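Local coordinates for putative NADP oxidoreductase BF3122 (Bacteroides fragilis, PDB 3D1L), which is a putative NADP-dependent oxidoreductase that probably binds a dinucleotide cofactor in a Rossmann-type domain, its substrate being unknown, at residues B[99-107]-B[168-176]; B[115-124]-B[137-148]. All coordinates share one frame; numbering follows the deposited sequence.

Interaction 1. Residues B[99-107]-B[168-176]; sequences VHTAGSIPM and SEQRKSLHL. With MPR (2-mercapto-propion aldehyde), chain E.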
loop_
_atom_site.group_PDB
_atom_site.type_symbol
_atom_site.label_atom_id
_atom_site.label_comp_id
_atom_site.label_asym_id
_atom_site.label_seq_id
_atom_site.Cartn_x
_atom_site.Cartn_y
_atom_site.Cartn_z
ATOM N N VAL B 99 -23.548 13.135 -18.554
ATOM C CA VAL B 99 -22.114 12.955 -18.401
ATOM C C VAL B 99 -21.783 11.515 -18.044
ATOM O O VAL B 99 -22.593 10.795 -17.454
ATOM C CB VAL B 99 -21.502 13.949 -17.355
ATOM C CG1 VAL B 99 -21.871 15.388 -17.705
ATOM C CG2 VAL B 99 -21.925 13.604 -15.918
ATOM N N HIS B 100 -20.594 11.080 -18.435
ATOM C CA HIS B 100 -20.075 9.831 -17.906
ATOM C C HIS B 100 -18.839 10.107 -17.076
ATOM O O HIS B 100 -18.330 11.223 -17.071
ATOM C CB HIS B 100 -19.844 8.804 -18.997
ATOM C CG HIS B 100 -18.750 9.151 -19.940
ATOM N ND1 HIS B 100 -17.414 9.053 -19.596
ATOM C CD2 HIS B 100 -18.779 9.570 -21.228
ATOM C CE1 HIS B 100 -16.671 9.388 -20.638
ATOM N NE2 HIS B 100 -17.473 9.710 -21.637
ATOM N N THR B 101 -18.389 9.095 -16.353
ATOM C CA THR B 101 -17.319 9.249 -15.378
ATOM C C THR B 101 -16.077 8.425 -15.723
ATOM O O THR B 101 -15.232 8.159 -14.848
ATOM C CB THR B 101 -17.813 8.816 -14.012
ATOM O OG1 THR B 101 -18.366 7.505 -14.118
ATOM C CG2 THR B 101 -18.912 9.749 -13.525
ATOM N N ALA B 102 -15.974 7.971 -16.965
ATOM C CA ALA B 102 -14.886 7.066 -17.328
ATOM C C ALA B 102 -13.660 7.828 -17.796
ATOM O O ALA B 102 -13.769 8.780 -18.561
ATOM C CB ALA B 102 -15.320 6.101 -18.365
ATOM N N GLY B 103 -12.488 7.382 -17.335
ATOM C CA GLY B 103 -11.208 7.940 -17.763
ATOM C C GLY B 103 -10.877 7.680 -19.229
ATOM O O GLY B 103 -10.245 8.512 -19.893
ATOM N N SER B 104 -11.291 6.527 -19.743
ATOM C CA SER B 104 -10.783 6.099 -21.035
ATOM C C SER B 104 -11.910 5.940 -22.056
ATOM O O SER B 104 -11.759 5.228 -23.036
ATOM C CB SER B 104 -9.947 4.824 -20.897
ATOM O OG SER B 104 -8.667 5.085 -20.321
ATOM N N ILE B 105 -13.038 6.599 -21.817
ATOM C CA ILE B 105 -14.108 6.672 -22.809
ATOM C C ILE B 105 -14.161 8.105 -23.331
ATOM O O ILE B 105 -14.242 9.042 -22.540
ATOM C CB ILE B 105 -15.475 6.283 -22.218
ATOM C CG1 ILE B 105 -15.508 4.813 -21.808
ATOM C CG2 ILE B 105 -16.610 6.546 -23.206
ATOM C CD1 ILE B 105 -16.860 4.448 -21.113
ATOM N N PRO B 106 -14.130 8.285 -24.663
ATOM C CA PRO B 106 -14.162 9.650 -25.203
ATOM C C PRO B 106 -15.488 10.328 -24.916
ATOM O O PRO B 106 -16.511 9.645 -24.778
ATOM C CB PRO B 106 -13.987 9.446 -26.710
ATOM C CG PRO B 106 -14.308 8.043 -26.966
ATOM C CD PRO B 106 -14.078 7.260 -25.724
HETATM N N MSE B 107 -15.486 11.657 -24.816
HETATM C CA MSE B 107 -16.736 12.406 -24.652
HETATM C C MSE B 107 -17.695 12.195 -25.816
HETATM O O MSE B 107 -18.910 12.264 -25.630
HETATM C CB MSE B 107 -16.463 13.897 -24.511
HETATM C CG MSE B 107 -17.694 14.723 -24.219
HETATM SE SE MSE B 107 -17.289 16.612 -24.016
HETATM C CE MSE B 107 -16.860 17.073 -25.839
ATOM N N SER B 168 -10.319 14.593 -23.953
ATOM C CA SER B 168 -10.420 13.141 -23.847
ATOM C C SER B 168 -9.032 12.503 -23.964
ATOM O O SER B 168 -8.749 11.469 -23.340
ATOM C CB SER B 168 -11.395 12.579 -24.883
ATOM O OG SER B 168 -12.742 12.681 -24.422
ATOM N N GLU B 169 -8.180 13.172 -24.750
ATOM C CA GLU B 169 -6.818 12.748 -25.034
ATOM C C GLU B 169 -5.940 12.896 -23.795
ATOM O O GLU B 169 -5.298 11.944 -23.380
ATOM C CB GLU B 169 -6.261 13.526 -26.248
ATOM C CG GLU B 169 -4.787 13.253 -26.562
ATOM C CD GLU B 169 -4.367 13.711 -27.966
ATOM O OE1 GLU B 169 -5.053 14.583 -28.567
ATOM O OE2 GLU B 169 -3.334 13.203 -28.474
ATOM N N GLN B 170 -5.922 14.073 -23.183
ATOM C CA GLN B 170 -5.240 14.225 -21.895
ATOM C C GLN B 170 -5.766 13.218 -20.870
ATOM O O GLN B 170 -4.995 12.685 -20.081
ATOM C CB GLN B 170 -5.413 15.634 -21.326
ATOM C CG GLN B 170 -4.693 16.802 -22.037
ATOM C CD GLN B 170 -5.220 18.163 -21.552
ATOM O OE1 GLN B 170 -6.431 18.345 -21.412
ATOM N NE2 GLN B 170 -4.315 19.103 -21.272
ATOM N N ARG B 171 -7.071 12.967 -20.862
ATOM C CA ARG B 171 -7.690 12.170 -19.789
ATOM C C ARG B 171 -7.315 10.673 -19.927
ATOM O O ARG B 171 -7.061 9.982 -18.946
ATOM C CB ARG B 171 -9.211 12.389 -19.752
ATOM C CG ARG B 171 -9.934 11.645 -18.622
ATOM C CD ARG B 171 -11.449 11.857 -18.624
ATOM N NE ARG B 171 -12.118 11.336 -19.823
ATOM C CZ ARG B 171 -12.561 12.096 -20.821
ATOM N NH1 ARG B 171 -12.421 13.418 -20.764
ATOM N NH2 ARG B 171 -13.159 11.533 -21.869
ATOM N N LYS B 172 -7.268 10.187 -21.159
ATOM C CA LYS B 172 -6.765 8.844 -21.400
ATOM C C LYS B 172 -5.347 8.682 -20.868
ATOM O O LYS B 172 -5.048 7.698 -20.204
ATOM C CB LYS B 172 -6.809 8.480 -22.885
ATOM C CG LYS B 172 -7.810 7.407 -23.202
ATOM C CD LYS B 172 -7.301 6.424 -24.286
ATOM C CE LYS B 172 -7.053 7.131 -25.622
ATOM N NZ LYS B 172 -6.416 6.203 -26.619
ATOM N N SER B 173 -4.495 9.658 -21.174
ATOM C CA SER B 173 -3.115 9.704 -20.708
ATOM C C SER B 173 -3.008 9.620 -19.182
ATOM O O SER B 173 -2.202 8.863 -18.649
ATOM C CB SER B 173 -2.469 10.995 -21.196
ATOM O OG SER B 173 -2.142 10.891 -22.578
ATOM N N LEU B 174 -3.818 10.410 -18.486
ATOM C CA LEU B 174 -3.808 10.430 -17.034
ATOM C C LEU B 174 -4.272 9.076 -16.510
ATOM O O LEU B 174 -3.685 8.531 -15.586
ATOM C CB LEU B 174 -4.716 11.539 -16.518
ATOM C CG LEU B 174 -4.199 12.957 -16.749
ATOM C CD1 LEU B 174 -5.363 13.946 -16.615
ATOM C CD2 LEU B 174 -3.071 13.309 -15.763
ATOM N N HIS B 175 -5.327 8.540 -17.110
ATOM C CA HIS B 175 -5.860 7.260 -16.686
ATOM C C HIS B 175 -4.847 6.140 -16.866
ATOM O O HIS B 175 -4.723 5.269 -16.006
ATOM C CB HIS B 175 -7.202 6.942 -17.391
ATOM C CG HIS B 175 -7.870 5.696 -16.879
ATOM N ND1 HIS B 175 -8.715 4.926 -17.649
ATOM C CD2 HIS B 175 -7.790 5.071 -15.680
ATOM C CE1 HIS B 175 -9.139 3.893 -16.947
ATOM N NE2 HIS B 175 -8.594 3.955 -15.745
ATOM N N LEU B 176 -4.100 6.156 -17.961
ATOM C CA LEU B 176 -3.071 5.129 -18.151
ATOM C C LEU B 176 -2.033 5.180 -17.042
ATOM O O LEU B 176 -1.682 4.152 -16.453
ATOM C CB LEU B 176 -2.399 5.237 -19.531
ATOM C CG LEU B 176 -1.143 4.377 -19.775
ATOM C CD1 LEU B 176 -1.452 2.876 -19.894
ATOM C CD2 LEU B 176 -0.396 4.849 -21.010
HETATM C C1 MPR E . -8.054 3.822 -12.549
HETATM O O MPR E . -8.183 2.622 -12.925
HETATM C C2 MPR E . -7.157 4.339 -11.466
HETATM C C3 MPR E . -7.512 5.687 -10.855
HETATM S S3 MPR E . -6.911 5.830 -9.142
HETATM O O HOH W 1 -10.674 9.748 -22.333
#

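Interaction 2. Residues B[115-124]-B[137-148]; sequences PHYGVFYPMQ and IPFFIEASSTED. With MPR (2-mercapto-propion aldehyde), chain E.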
loop_
_atom_site.group_PDB
_atom_site.type_symbol
_atom_site.label_atom_id
_atom_site.label_comp_id
_atom_site.label_asym_id
_atom_site.label_seq_id
_atom_site.Cartn_x
_atom_site.Cartn_y
_atom_site.Cartn_z
ATOM N N PRO B 115 -28.300 16.947 -26.855
ATOM C CA PRO B 115 -27.727 18.275 -27.052
ATOM C C PRO B 115 -26.691 18.735 -26.010
ATOM O O PRO B 115 -25.859 19.549 -26.351
ATOM C CB PRO B 115 -28.950 19.201 -27.054
ATOM C CG PRO B 115 -30.035 18.415 -26.378
ATOM C CD PRO B 115 -29.761 16.981 -26.610
ATOM N N HIS B 116 -26.768 18.260 -24.763
ATOM C CA HIS B 116 -25.838 18.692 -23.725
ATOM C C HIS B 116 -25.240 17.444 -23.060
ATOM O O HIS B 116 -25.967 16.522 -22.622
ATOM C CB HIS B 116 -26.506 19.632 -22.712
ATOM C CG HIS B 116 -27.221 20.785 -23.343
ATOM N ND1 HIS B 116 -26.612 22.001 -23.579
ATOM C CD2 HIS B 116 -28.479 20.892 -23.846
ATOM C CE1 HIS B 116 -27.471 22.811 -24.175
ATOM N NE2 HIS B 116 -28.613 22.167 -24.337
ATOM N N TYR B 117 -23.907 17.413 -23.014
ATOM C CA TYR B 117 -23.196 16.211 -22.607
ATOM C C TYR B 117 -21.756 16.561 -22.222
ATOM O O TYR B 117 -21.287 17.665 -22.514
ATOM C CB TYR B 117 -23.237 15.157 -23.709
ATOM C CG TYR B 117 -22.601 15.569 -25.015
ATOM C CD1 TYR B 117 -21.225 15.437 -25.213
ATOM C CD2 TYR B 117 -23.378 16.058 -26.065
ATOM C CE1 TYR B 117 -20.627 15.815 -26.413
ATOM C CE2 TYR B 117 -22.801 16.428 -27.290
ATOM C CZ TYR B 117 -21.426 16.307 -27.449
ATOM O OH TYR B 117 -20.834 16.665 -28.637
ATOM N N GLY B 118 -21.066 15.631 -21.579
ATOM C CA GLY B 118 -19.732 15.906 -21.069
ATOM C C GLY B 118 -19.164 14.748 -20.296
ATOM O O GLY B 118 -19.748 13.670 -20.262
ATOM N N VAL B 119 -17.993 14.972 -19.705
ATOM C CA VAL B 119 -17.298 13.975 -18.915
ATOM C C VAL B 119 -17.034 14.638 -17.577
ATOM O O VAL B 119 -16.625 15.786 -17.524
ATOM C CB VAL B 119 -15.969 13.546 -19.585
ATOM C CG1 VAL B 119 -15.203 12.538 -18.717
ATOM C CG2 VAL B 119 -16.237 12.962 -20.956
ATOM N N PHE B 120 -17.304 13.913 -16.507
ATOM C CA PHE B 120 -17.240 14.411 -15.140
ATOM C C PHE B 120 -16.386 13.380 -14.391
ATOM O O PHE B 120 -16.935 12.467 -13.769
ATOM C CB PHE B 120 -18.666 14.413 -14.604
ATOM C CG PHE B 120 -18.893 15.250 -13.382
ATOM C CD1 PHE B 120 -18.666 16.623 -13.390
ATOM C CD2 PHE B 120 -19.441 14.674 -12.250
ATOM C CE1 PHE B 120 -18.916 17.396 -12.270
ATOM C CE2 PHE B 120 -19.717 15.445 -11.109
ATOM C CZ PHE B 120 -19.458 16.815 -11.123
ATOM N N TYR B 121 -15.053 13.512 -14.478
ATOM C CA TYR B 121 -14.116 12.428 -14.087
ATOM C C TYR B 121 -13.307 12.698 -12.796
ATOM O O TYR B 121 -12.312 13.395 -12.842
ATOM C CB TYR B 121 -13.137 12.160 -15.242
ATOM C CG TYR B 121 -12.060 11.108 -14.975
ATOM C CD1 TYR B 121 -12.388 9.803 -14.543
ATOM C CD2 TYR B 121 -10.722 11.388 -15.252
ATOM C CE1 TYR B 121 -11.394 8.849 -14.327
ATOM C CE2 TYR B 121 -9.728 10.443 -15.066
ATOM C CZ TYR B 121 -10.059 9.188 -14.605
ATOM O OH TYR B 121 -9.041 8.287 -14.441
ATOM N N PRO B 122 -13.761 12.187 -11.646
ATOM C CA PRO B 122 -12.910 12.280 -10.458
ATOM C C PRO B 122 -11.928 11.107 -10.414
ATOM O O PRO B 122 -12.357 9.965 -10.383
ATOM C CB PRO B 122 -13.908 12.204 -9.297
ATOM C CG PRO B 122 -15.085 11.403 -9.829
ATOM C CD PRO B 122 -15.069 11.555 -11.361
HETATM N N MSE B 123 -10.628 11.400 -10.438
HETATM C CA MSE B 123 -9.582 10.375 -10.567
HETATM C C MSE B 123 -9.051 10.058 -9.183
HETATM O O MSE B 123 -8.371 10.860 -8.550
HETATM C CB MSE B 123 -8.444 10.898 -11.458
HETATM C CG MSE B 123 -7.457 9.839 -11.922
HETATM SE SE MSE B 123 -6.066 10.588 -13.059
HETATM C CE MSE B 123 -5.309 11.789 -11.746
ATOM N N GLN B 124 -9.398 8.886 -8.703
ATOM C CA GLN B 124 -9.020 8.437 -7.376
ATOM C C GLN B 124 -9.410 6.983 -7.321
ATOM O O GLN B 124 -10.268 6.546 -8.073
ATOM C CB GLN B 124 -9.771 9.249 -6.292
ATOM C CG GLN B 124 -9.332 9.027 -4.822
ATOM C CD GLN B 124 -7.821 9.027 -4.648
ATOM O OE1 GLN B 124 -7.139 8.075 -5.040
ATOM N NE2 GLN B 124 -7.286 10.103 -4.077
ATOM N N ILE B 137 -9.185 15.424 -4.527
ATOM C CA ILE B 137 -9.345 14.590 -5.715
ATOM C C ILE B 137 -9.264 15.399 -7.025
ATOM O O ILE B 137 -10.062 16.314 -7.258
ATOM C CB ILE B 137 -10.643 13.696 -5.653
ATOM C CG1 ILE B 137 -10.590 12.791 -4.401
ATOM C CG2 ILE B 137 -10.751 12.835 -6.902
ATOM C CD1 ILE B 137 -11.819 11.891 -4.182
ATOM N N PRO B 138 -8.276 15.082 -7.875
ATOM C CA PRO B 138 -8.287 15.680 -9.219
ATOM C C PRO B 138 -9.596 15.348 -9.967
ATOM O O PRO B 138 -9.930 14.168 -10.158
ATOM C CB PRO B 138 -7.091 15.023 -9.915
ATOM C CG PRO B 138 -6.232 14.473 -8.813
ATOM C CD PRO B 138 -7.128 14.176 -7.661
ATOM N N PHE B 139 -10.330 16.385 -10.361
ATOM C CA PHE B 139 -11.608 16.226 -11.040
ATOM C C PHE B 139 -11.456 16.811 -12.453
ATOM O O PHE B 139 -11.316 18.014 -12.590
ATOM C CB PHE B 139 -12.638 17.061 -10.291
ATOM C CG PHE B 139 -13.899 16.361 -9.964
ATOM C CD1 PHE B 139 -14.774 15.954 -10.955
ATOM C CD2 PHE B 139 -14.254 16.177 -8.639
ATOM C CE1 PHE B 139 -15.965 15.346 -10.621
ATOM C CE2 PHE B 139 -15.446 15.582 -8.294
ATOM C CZ PHE B 139 -16.304 15.165 -9.265
ATOM N N PHE B 140 -11.503 15.979 -13.492
ATOM C CA PHE B 140 -11.364 16.445 -14.875
ATOM C C PHE B 140 -12.684 16.566 -15.600
ATOM O O PHE B 140 -13.533 15.651 -15.529
ATOM C CB PHE B 140 -10.410 15.543 -15.635
ATOM C CG PHE B 140 -9.114 15.362 -14.923
ATOM C CD1 PHE B 140 -8.080 16.281 -15.097
ATOM C CD2 PHE B 140 -8.943 14.310 -14.024
ATOM C CE1 PHE B 140 -6.892 16.137 -14.425
ATOM C CE2 PHE B 140 -7.765 14.172 -13.346
ATOM C CZ PHE B 140 -6.735 15.083 -13.548
ATOM N N ILE B 141 -12.850 17.711 -16.278
ATOM C CA ILE B 141 -14.135 18.126 -16.857
ATOM C C ILE B 141 -13.959 18.400 -18.331
ATOM O O ILE B 141 -13.007 19.072 -18.749
ATOM C CB ILE B 141 -14.690 19.426 -16.195
ATOM C CG1 ILE B 141 -14.949 19.259 -14.682
ATOM C CG2 ILE B 141 -15.963 19.974 -16.941
ATOM C CD1 ILE B 141 -15.603 18.027 -14.258
ATOM N N GLU B 142 -14.884 17.854 -19.105
ATOM C CA GLU B 142 -15.041 18.161 -20.522
ATOM C C GLU B 142 -16.558 18.297 -20.726
ATOM O O GLU B 142 -17.330 17.628 -20.027
ATOM C CB GLU B 142 -14.478 16.999 -21.352
ATOM C CG GLU B 142 -13.827 17.392 -22.667
ATOM C CD GLU B 142 -13.457 16.175 -23.496
ATOM O OE1 GLU B 142 -13.577 15.049 -22.968
ATOM O OE2 GLU B 142 -13.042 16.334 -24.669
ATOM N N ALA B 143 -16.994 19.191 -21.620
ATOM C CA ALA B 143 -18.414 19.287 -21.983
ATOM C C ALA B 143 -18.624 19.798 -23.409
ATOM O O ALA B 143 -17.719 20.365 -24.011
ATOM C CB ALA B 143 -19.186 20.133 -20.983
ATOM N N SER B 144 -19.832 19.576 -23.929
ATOM C CA SER B 144 -20.247 19.977 -25.288
ATOM C C SER B 144 -20.283 21.484 -25.547
ATOM O O SER B 144 -20.345 21.906 -26.697
ATOM C CB SER B 144 -21.627 19.418 -25.591
ATOM O OG SER B 144 -22.517 19.810 -24.557
ATOM N N SER B 145 -20.270 22.288 -24.490
ATOM C CA SER B 145 -20.149 23.737 -24.627
ATOM C C SER B 145 -19.494 24.327 -23.393
ATOM O O SER B 145 -19.448 23.692 -22.336
ATOM C CB SER B 145 -21.528 24.376 -24.823
ATOM O OG SER B 145 -22.314 24.211 -23.658
ATOM N N THR B 146 -19.011 25.556 -23.528
ATOM C CA THR B 146 -18.373 26.298 -22.444
ATOM C C THR B 146 -19.325 26.490 -21.259
ATOM O O THR B 146 -18.911 26.440 -20.104
ATOM C CB THR B 146 -17.846 27.695 -22.946
ATOM O OG1 THR B 146 -17.921 27.763 -24.376
ATOM C CG2 THR B 146 -16.413 27.917 -22.541
ATOM N N GLU B 147 -20.602 26.706 -21.556
ATOM C CA GLU B 147 -21.609 26.928 -20.540
ATOM C C GLU B 147 -21.913 25.619 -19.779
ATOM O O GLU B 147 -22.132 25.642 -18.565
ATOM C CB GLU B 147 -22.887 27.479 -21.187
ATOM C CG GLU B 147 -22.685 28.803 -22.004
ATOM C CD GLU B 147 -21.870 28.620 -23.304
ATOM O OE1 GLU B 147 -22.274 27.804 -24.163
ATOM O OE2 GLU B 147 -20.816 29.296 -23.468
ATOM N N ASP B 148 -21.933 24.493 -20.490
ATOM C CA ASP B 148 -22.073 23.187 -19.831
ATOM C C ASP B 148 -20.827 22.851 -18.994
ATOM O O ASP B 148 -20.945 22.324 -17.882
ATOM C CB ASP B 148 -22.362 22.074 -20.848
ATOM C CG ASP B 148 -23.775 22.169 -21.461
ATOM O OD1 ASP B 148 -24.769 22.201 -20.689
ATOM O OD2 ASP B 148 -23.888 22.180 -22.717
HETATM C C1 MPR E . -8.054 3.822 -12.549
HETATM O O MPR E . -8.183 2.622 -12.925
HETATM C C2 MPR E . -7.157 4.339 -11.466
HETATM C C3 MPR E . -7.512 5.687 -10.855
HETATM S S3 MPR E . -6.911 5.830 -9.142
#

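Interaction 1. Residues B[99-107]-B[168-176]
R171 and H175, one turn apart on helix 168-198, both carry CG anti to the backbone N (chi1 -177° and -174°), which sends their side chains toward the loop 101-107. R171 then bends at chi3 (63°) and lays its guanidinium beside the loop carbonyls. R171 NH2 donates to I105 O at 2.8 Å; the acceptor lies close to the guanidinium plane, while the donor is tilted somewhat from the plane of that carbonyl. The same nitrogen reaches S168 OG, and R171 NE makes a weak bond to A102 O at 3.3 Å. With NH1 in a salt bridge to E142, all three nitrogens of the R171 guanidinium have a partner, the one at NE being weak. S168 OG also receives the backbone N-H of M107, with M107 N at 3.0 Å and the bond nearly straight.

H175 meets the loop through its ring edge: H175 ND1 and S104 OG are 2.7 Å apart and hydrogen-bonded, with the hydroxyl near the ring plane. S104 OG has a further partner in H241 of the second subunit. A water joins G103 O to S168 O, donating to both carbonyls at 2.8 Å. From its other nitrogen, H175 NE2 makes a weak bond to O of the bound 2-mercapto-propion aldehyde at 3.1 Å. The arrangement is a helix N-terminus docked on the loop that follows a strand of the Rossmann-type sheet, with H175 of that helix forming part of the 2-mercapto-propion aldehyde pocket.

Interaction 2. Residues B[115-124]-B[137-148]
The F120 ring takes the edge of F139 over one face: F139 CE1 stands above its centre, the centroids are 4.9 Å apart and the planes lie at 56°, an edge-to-face pair. F139 in turn carries P122 CB over the centre of one of its own faces, 3.8 Å from the centroid, a CH-pi contact. At the other end of the strand pair, S144 CB sits over one face of Y117, nearly above the ring centre. That tyrosine has CG between its backbone N and carbonyl carbon (chi1 61°), which folds the ring back over S144. The F140 ring is met at its edge by CE of selenomethionine M123, 3.8 Å from F140 CE2, while M123 SE approaches the F140 ring obliquely, 5.1 Å from its centroid, in a Met-aromatic contact.

H116 ND1 donates to D148 OD2 at 2.9 Å in a nearly straight bond; the carboxylate oxygen lies in the imidazole plane and uses its syn lone pair, although the two flat groups are turned 72° apart. D148 OD2 also accepts from S145 OG, whose oxygen caps the helix by accepting from D148 N. This second bond probably steadies the carboxylate for H116.

The backbones run antiparallel, with V119-E142 and Y121-F140 as hydrogen-bonded pairs; M123 N extends the pattern to P138 O at 2.9 Å. G118 and A143 come unusually close, 3.7 Å between their CA atoms.

Strand 117-122 lies between strands 97-100 and 139-143 in the sheet. F120, F139 and I141 pack against helix 146-157, whereas V119, Y121 and F140 face helix 168-198, and V205 of the second subunit packs on F140.

Interaction 2 lies within the chain loop that interaction 1 closes, and their centres are about 10 Å apart. They share one sheet: H100 O and F120 N, 2.9 Å apart and probably hydrogen-bonded, join strands 97-100 and 117-122. A second tie is polar, with S168 OG 2.9 Å from E142 OE1, so the start of helix 168-198 is linked to strand 139-143 as well as to loop 101-107. Both contacts reach the same 2-mercapto-propion aldehyde, at its two ends: H175 lies at the oxygen, while Q124 C is 3.3 Å from S3. Both also touch the second subunit, placing this pocket near the dimer interface.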